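Local coordinates for protein hemoglobin component VII (Tokunagayusurika akamusi, PDB 1X46) that binds a heme group and probably serves to store or carry oxygen in the midge larva, at residues D28-F33 / A62-R67. Residues are numbered along the deposited sequence; the frame is centred on the assembly and turned at random.
Sequences DILYNF and ALHATR. With HEM (protoporphyrin IX containing Fe), chain B.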
ATOM      1  N   ASP A  28      -5.093   6.968   9.789  1.00  9.85           N
ATOM      2  CA  ASP A  28      -4.266   6.173  10.700  1.00 10.00           C
ATOM      3  C   ASP A  28      -3.238   5.369   9.924  1.00  9.47           C
ATOM      4  O   ASP A  28      -2.097   5.202  10.413  1.00  9.09           O
ATOM      5  CB  ASP A  28      -5.094   5.251  11.586  1.00 11.62           C
ATOM      6  CG  ASP A  28      -5.931   6.005  12.621  1.00 13.83           C
ATOM      7  OD1 ASP A  28      -5.611   7.157  12.962  1.00 16.05           O
ATOM      8  OD2 ASP A  28      -6.949   5.478  13.134  1.00 21.70           O
ATOM      9  N   ILE A  29      -3.592   4.885   8.730  1.00  8.29           N
ATOM     10  CA  ILE A  29      -2.607   4.133   7.939  1.00  7.51           C
ATOM     11  C   ILE A  29      -1.459   5.061   7.547  1.00  9.50           C
ATOM     12  O   ILE A  29      -0.275   4.692   7.667  1.00  9.23           O
ATOM     13  CB  ILE A  29      -3.282   3.561   6.650  1.00  9.50           C
ATOM     14  CG1 ILE A  29      -4.224   2.407   7.012  1.00 10.28           C
ATOM     15  CG2 ILE A  29      -2.200   3.102   5.629  1.00  9.80           C
ATOM     16  CD1 ILE A  29      -5.195   2.059   5.885  1.00 10.19           C
ATOM     17  N   LEU A  30      -1.771   6.274   7.089  1.00  8.61           N
ATOM     18  CA  LEU A  30      -0.713   7.207   6.705  1.00  8.07           C
ATOM     19  C   LEU A  30       0.119   7.648   7.888  1.00  8.56           C
ATOM     20  O   LEU A  30       1.362   7.750   7.799  1.00  8.80           O
ATOM     21  CB  LEU A  30      -1.264   8.436   5.936  1.00  7.85           C
ATOM     22  CG  LEU A  30      -0.236   9.402   5.346  1.00  7.09           C
ATOM     23  CD1 LEU A  30       0.678   8.651   4.357  1.00 10.73           C
ATOM     24  CD2 LEU A  30      -0.945  10.586   4.633  1.00 10.27           C
ATOM     25  N   TYR A  31      -0.559   7.965   8.994  1.00  7.60           N
ATOM     26  CA  TYR A  31       0.178   8.309  10.203  1.00  7.90           C
ATOM     27  C   TYR A  31       1.132   7.172  10.604  1.00  9.25           C
ATOM     28  O   TYR A  31       2.299   7.460  10.918  1.00  9.21           O
ATOM     29  CB  TYR A  31      -0.808   8.623  11.330  1.00 10.83           C
ATOM     30  CG  TYR A  31      -0.134   8.849  12.653  1.00 10.12           C
ATOM     31  CD1 TYR A  31       0.255  10.121  13.043  1.00 12.54           C
ATOM     32  CD2 TYR A  31       0.101   7.778  13.518  1.00 13.40           C
ATOM     33  CE1 TYR A  31       0.870  10.334  14.271  1.00 14.66           C
ATOM     34  CE2 TYR A  31       0.735   7.991  14.750  1.00 15.34           C
ATOM     35  CZ  TYR A  31       1.099   9.279  15.097  1.00 14.68           C
ATOM     36  OH  TYR A  31       1.707   9.537  16.306  1.00 17.18           O
ATOM     37  N   ASN A  32       0.664   5.923  10.538  1.00  8.53           N
ATOM     38  CA  ASN A  32       1.523   4.803  10.913  1.00  8.29           C
ATOM     39  C   ASN A  32       2.744   4.696  10.009  1.00  8.17           C
ATOM     40  O   ASN A  32       3.862   4.439  10.456  1.00  9.80           O
ATOM     41  CB  ASN A  32       0.734   3.518  10.903  1.00  9.42           C
ATOM     42  CG  ASN A  32       1.554   2.345  11.338  1.00 10.16           C
ATOM     43  OD1 ASN A  32       1.990   2.278  12.494  1.00 12.48           O
ATOM     44  ND2 ASN A  32       1.758   1.408  10.436  1.00  9.89           N
ATOM     45  N   PHE A  33       2.541   4.923   8.727  1.00  7.42           N
ATOM     46  CA  PHE A  33       3.636   4.890   7.768  1.00  7.36           C
ATOM     47  C   PHE A  33       4.661   5.951   8.089  1.00  8.09           C
ATOM     48  O   PHE A  33       5.850   5.622   8.204  1.00  8.83           O
ATOM     49  CB  PHE A  33       3.063   5.029   6.332  1.00  8.25           C
ATOM     50  CG  PHE A  33       4.127   5.129   5.257  1.00  9.63           C
ATOM     51  CD1 PHE A  33       5.189   4.234   5.222  1.00  8.69           C
ATOM     52  CD2 PHE A  33       4.067   6.147   4.285  1.00 10.14           C
ATOM     53  CE1 PHE A  33       6.178   4.328   4.224  1.00 11.89           C
ATOM     54  CE2 PHE A  33       5.052   6.257   3.295  1.00 11.21           C
ATOM     55  CZ  PHE A  33       6.103   5.326   3.253  1.00 10.91           C
ATOM     56  N   ALA A  62      -5.436  14.196   5.492  1.00  9.39           N
ATOM     57  CA  ALA A  62      -6.509  13.300   5.085  1.00  7.49           C
ATOM     58  C   ALA A  62      -6.574  13.239   3.547  1.00  7.99           C
ATOM     59  O   ALA A  62      -6.867  12.196   2.990  1.00  8.38           O
ATOM     60  CB  ALA A  62      -7.842  13.801   5.624  1.00 10.61           C
ATOM     61  N   LEU A  63      -6.301  14.365   2.885  1.00  8.43           N
ATOM     62  CA  LEU A  63      -6.341  14.365   1.427  1.00  8.29           C
ATOM     63  C   LEU A  63      -5.344  13.344   0.852  1.00  8.88           C
ATOM     64  O   LEU A  63      -5.718  12.491   0.034  1.00  8.70           O
ATOM     65  CB  LEU A  63      -6.083  15.774   0.885  1.00  8.68           C
ATOM     66  CG  LEU A  63      -5.954  15.843  -0.653  1.00  9.57           C
ATOM     67  CD1 LEU A  63      -7.176  15.282  -1.420  1.00 11.11           C
ATOM     68  CD2 LEU A  63      -5.679  17.327  -1.008  1.00 11.73           C
ATOM     69  N   HIS A  64      -4.086  13.389   1.302  1.00  8.13           N
ATOM     70  CA  HIS A  64      -3.112  12.459   0.750  1.00  7.89           C
ATOM     71  C   HIS A  64      -3.447  10.994   1.159  1.00  7.52           C
ATOM     72  O   HIS A  64      -3.311  10.064   0.357  1.00  7.88           O
ATOM     73  CB  HIS A  64      -1.670  12.781   1.136  1.00  8.62           C
ATOM     74  CG  HIS A  64      -0.732  11.928   0.381  1.00  8.66           C
ATOM     75  ND1 HIS A  64      -0.578  12.075  -0.980  1.00 11.01           N
ATOM     76  CD2 HIS A  64      -0.090  10.784   0.717  1.00 10.05           C
ATOM     77  CE1 HIS A  64       0.200  11.110  -1.434  1.00 10.68           C
ATOM     78  NE2 HIS A  64       0.483  10.298  -0.435  1.00 12.15           N
ATOM     79  N   ALA A  65      -3.853  10.823   2.415  1.00  7.48           N
ATOM     80  CA  ALA A  65      -4.235   9.509   2.906  1.00  8.02           C
ATOM     81  C   ALA A  65      -5.339   8.897   2.040  1.00  8.46           C
ATOM     82  O   ALA A  65      -5.281   7.714   1.666  1.00  9.65           O
ATOM     83  CB  ALA A  65      -4.659   9.593   4.391  1.00  9.18           C
ATOM     84  N   THR A  66      -6.326   9.726   1.704  1.00  8.68           N
ATOM     85  CA  THR A  66      -7.421   9.298   0.839  1.00 10.01           C
ATOM     86  C   THR A  66      -6.967   8.968  -0.567  1.00  9.68           C
ATOM     87  O   THR A  66      -7.460   7.988  -1.162  1.00 10.52           O
ATOM     88  CB  THR A  66      -8.517  10.391   0.855  1.00  9.55           C
ATOM     89  OG1 THR A  66      -8.945  10.550   2.201  1.00 11.86           O
ATOM     90  CG2 THR A  66      -9.789   9.937   0.073  1.00 10.47           C
ATOM     91  N   ARG A  67      -6.049   9.776  -1.111  1.00  8.62           N
ATOM     92  CA  ARG A  67      -5.494   9.484  -2.433  1.00  9.12           C
ATOM     93  C   ARG A  67      -4.811   8.112  -2.477  1.00 10.21           C
ATOM     94  O   ARG A  67      -5.027   7.360  -3.433  1.00 12.35           O
ATOM     95  CB  ARG A  67      -4.503  10.577  -2.848  1.00  8.94           C
ATOM     96  CG  ARG A  67      -5.199  11.877  -3.185  1.00 10.88           C
ATOM     97  CD  ARG A  67      -4.214  13.022  -3.485  1.00 11.26           C
ATOM     98  NE  ARG A  67      -4.924  14.138  -4.099  1.00 12.57           N
ATOM     99  CZ  ARG A  67      -4.575  15.407  -4.037  1.00 13.17           C
ATOM    100  NH1 ARG A  67      -3.470  15.792  -3.381  1.00 14.92           N
ATOM    101  NH2 ARG A  67      -5.365  16.300  -4.645  1.00 15.02           N
TER
HETATM  102  CHA HEM B 151       2.038  10.878  -4.335  1.00 11.41           C
HETATM  103  CHB HEM B 151      -0.117   6.536  -4.215  1.00  8.90           C
HETATM  104  CHC HEM B 151       3.718   4.724  -1.877  1.00 10.48           C
HETATM  105  CHD HEM B 151       5.880   9.043  -1.967  1.00  9.97           C
HETATM  106  C1A HEM B 151       1.111   9.880  -4.441  1.00  9.17           C
HETATM  107  C2A HEM B 151      -0.215  10.041  -4.996  1.00 11.95           C
HETATM  108  C3A HEM B 151      -0.789   8.843  -4.950  1.00 11.61           C
HETATM  109  C4A HEM B 151       0.136   7.875  -4.432  1.00 10.70           C
HETATM  110  CMA HEM B 151      -2.218   8.510  -5.434  1.00 11.84           C
HETATM  111  CAA HEM B 151      -0.857  11.396  -5.433  1.00 11.71           C
HETATM  112  CBA HEM B 151      -0.414  11.949  -6.803  1.00 13.53           C
HETATM  113  CGA HEM B 151      -0.881  11.039  -7.913  1.00 14.41           C
HETATM  114  O1A HEM B 151      -0.035  10.544  -8.684  1.00 15.66           O
HETATM  115  O2A HEM B 151      -2.115  10.798  -8.036  1.00 16.06           O
HETATM  116  C1B HEM B 151       0.697   5.673  -3.531  1.00  9.92           C
HETATM  117  C2B HEM B 151       0.430   4.291  -3.212  1.00 11.57           C
HETATM  118  C3B HEM B 151       1.501   3.788  -2.558  1.00 12.99           C
HETATM  119  C4B HEM B 151       2.478   4.858  -2.479  1.00 11.22           C
HETATM  120  CMB HEM B 151      -0.900   3.571  -3.566  1.00 12.81           C
HETATM  121  CAB HEM B 151       1.786   2.389  -1.966  1.00 15.18           C
HETATM  122  CBB HEM B 151       1.001   1.323  -2.127  1.00 21.00           C
HETATM  123  C1C HEM B 151       4.640   5.714  -1.683  1.00 10.19           C
HETATM  124  C2C HEM B 151       5.934   5.598  -1.017  1.00 10.26           C
HETATM  125  C3C HEM B 151       6.513   6.797  -1.014  1.00 11.02           C
HETATM  126  C4C HEM B 151       5.637   7.714  -1.717  1.00 10.15           C
HETATM  127  CMC HEM B 151       6.506   4.286  -0.426  1.00 10.46           C
HETATM  128  CAC HEM B 151       7.897   7.174  -0.424  1.00 15.42           C
HETATM  129  C1D HEM B 151       5.064   9.897  -2.656  1.00 10.75           C
HETATM  130  C2D HEM B 151       5.378  11.281  -2.903  1.00 12.55           C
HETATM  131  C3D HEM B 151       4.199  11.840  -3.640  1.00 11.87           C
HETATM  132  C4D HEM B 151       3.263  10.745  -3.727  1.00  8.77           C
HETATM  133  CMD HEM B 151       6.670  12.015  -2.491  1.00 11.22           C
HETATM  134  CAD HEM B 151       4.042  13.299  -4.136  1.00 13.11           C
HETATM  135  CBD HEM B 151       3.557  14.205  -3.009  1.00 18.38           C
HETATM  136  CGD HEM B 151       3.529  15.649  -3.470  1.00 22.83           C
HETATM  137  O1D HEM B 151       3.476  15.904  -4.695  1.00 26.36           O
HETATM  138  O2D HEM B 151       3.588  16.551  -2.601  1.00 23.88           O
HETATM  139  NA  HEM B 151       1.297   8.554  -4.121  1.00  8.99           N
HETATM  140  NB  HEM B 151       1.965   6.000  -3.041  1.00 10.68           N
HETATM  141  NC  HEM B 151       4.492   7.019  -2.115  1.00  8.54           N
HETATM  142  ND  HEM B 151       3.802   9.587  -3.179  1.00 11.05           N
HETATM  143 FE   HEM B 151       2.891   7.788  -3.120  1.00 11.82          FE
HETATM  144  O   HOH W   1       2.132   8.253  -1.240  1.00 12.22           O
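Leu30 of helix 26-36 meets both His64 and Ala65 of helix 59-78 through one methyl, CD2, and its CB adds a contact with the Ala65 methyl. At His64 the CD2 methyl lies 4.0 Å from ring atom CD2, at the edge of the imidazole and near its plane. CG of His64 stands anti to the backbone N (chi1 -171°), which swings the ring off its own helix to meet the heme edge-on, CE1 and NE2 leading. CE1 comes within 3.4 Å of HEM C1A, and NE2 is joined by a 2.7 Å hydrogen bond to the water that occupies the sixth position on the iron. Leu30 at one edge and Phe44, packed edge-to-face, probably help to hold the imidazole's rotation. Without this ring, as with an alanine here, the iron-bound water would probably lose its partner and the Leu30 methyl a neighbour. Next along the helix, Ala65 brings its CB to 3.9 Å from both CB and CD2 of Leu30, and its backbone N lies 3.7 Å from CD2; the CA atoms of Leu30 and Ala65 are 5.7 Å apart, the nearest such pair of the two segments, a spacing consistent with the small side chain of Ala65. Farther on, Arg67 reaches heme methyl CMA with its backbone O and CB, while Phe33 touches methyl CMC. This is the close B/E helix packing of the globin fold, with His64 as the distal histidine opposite the axial ligand His99.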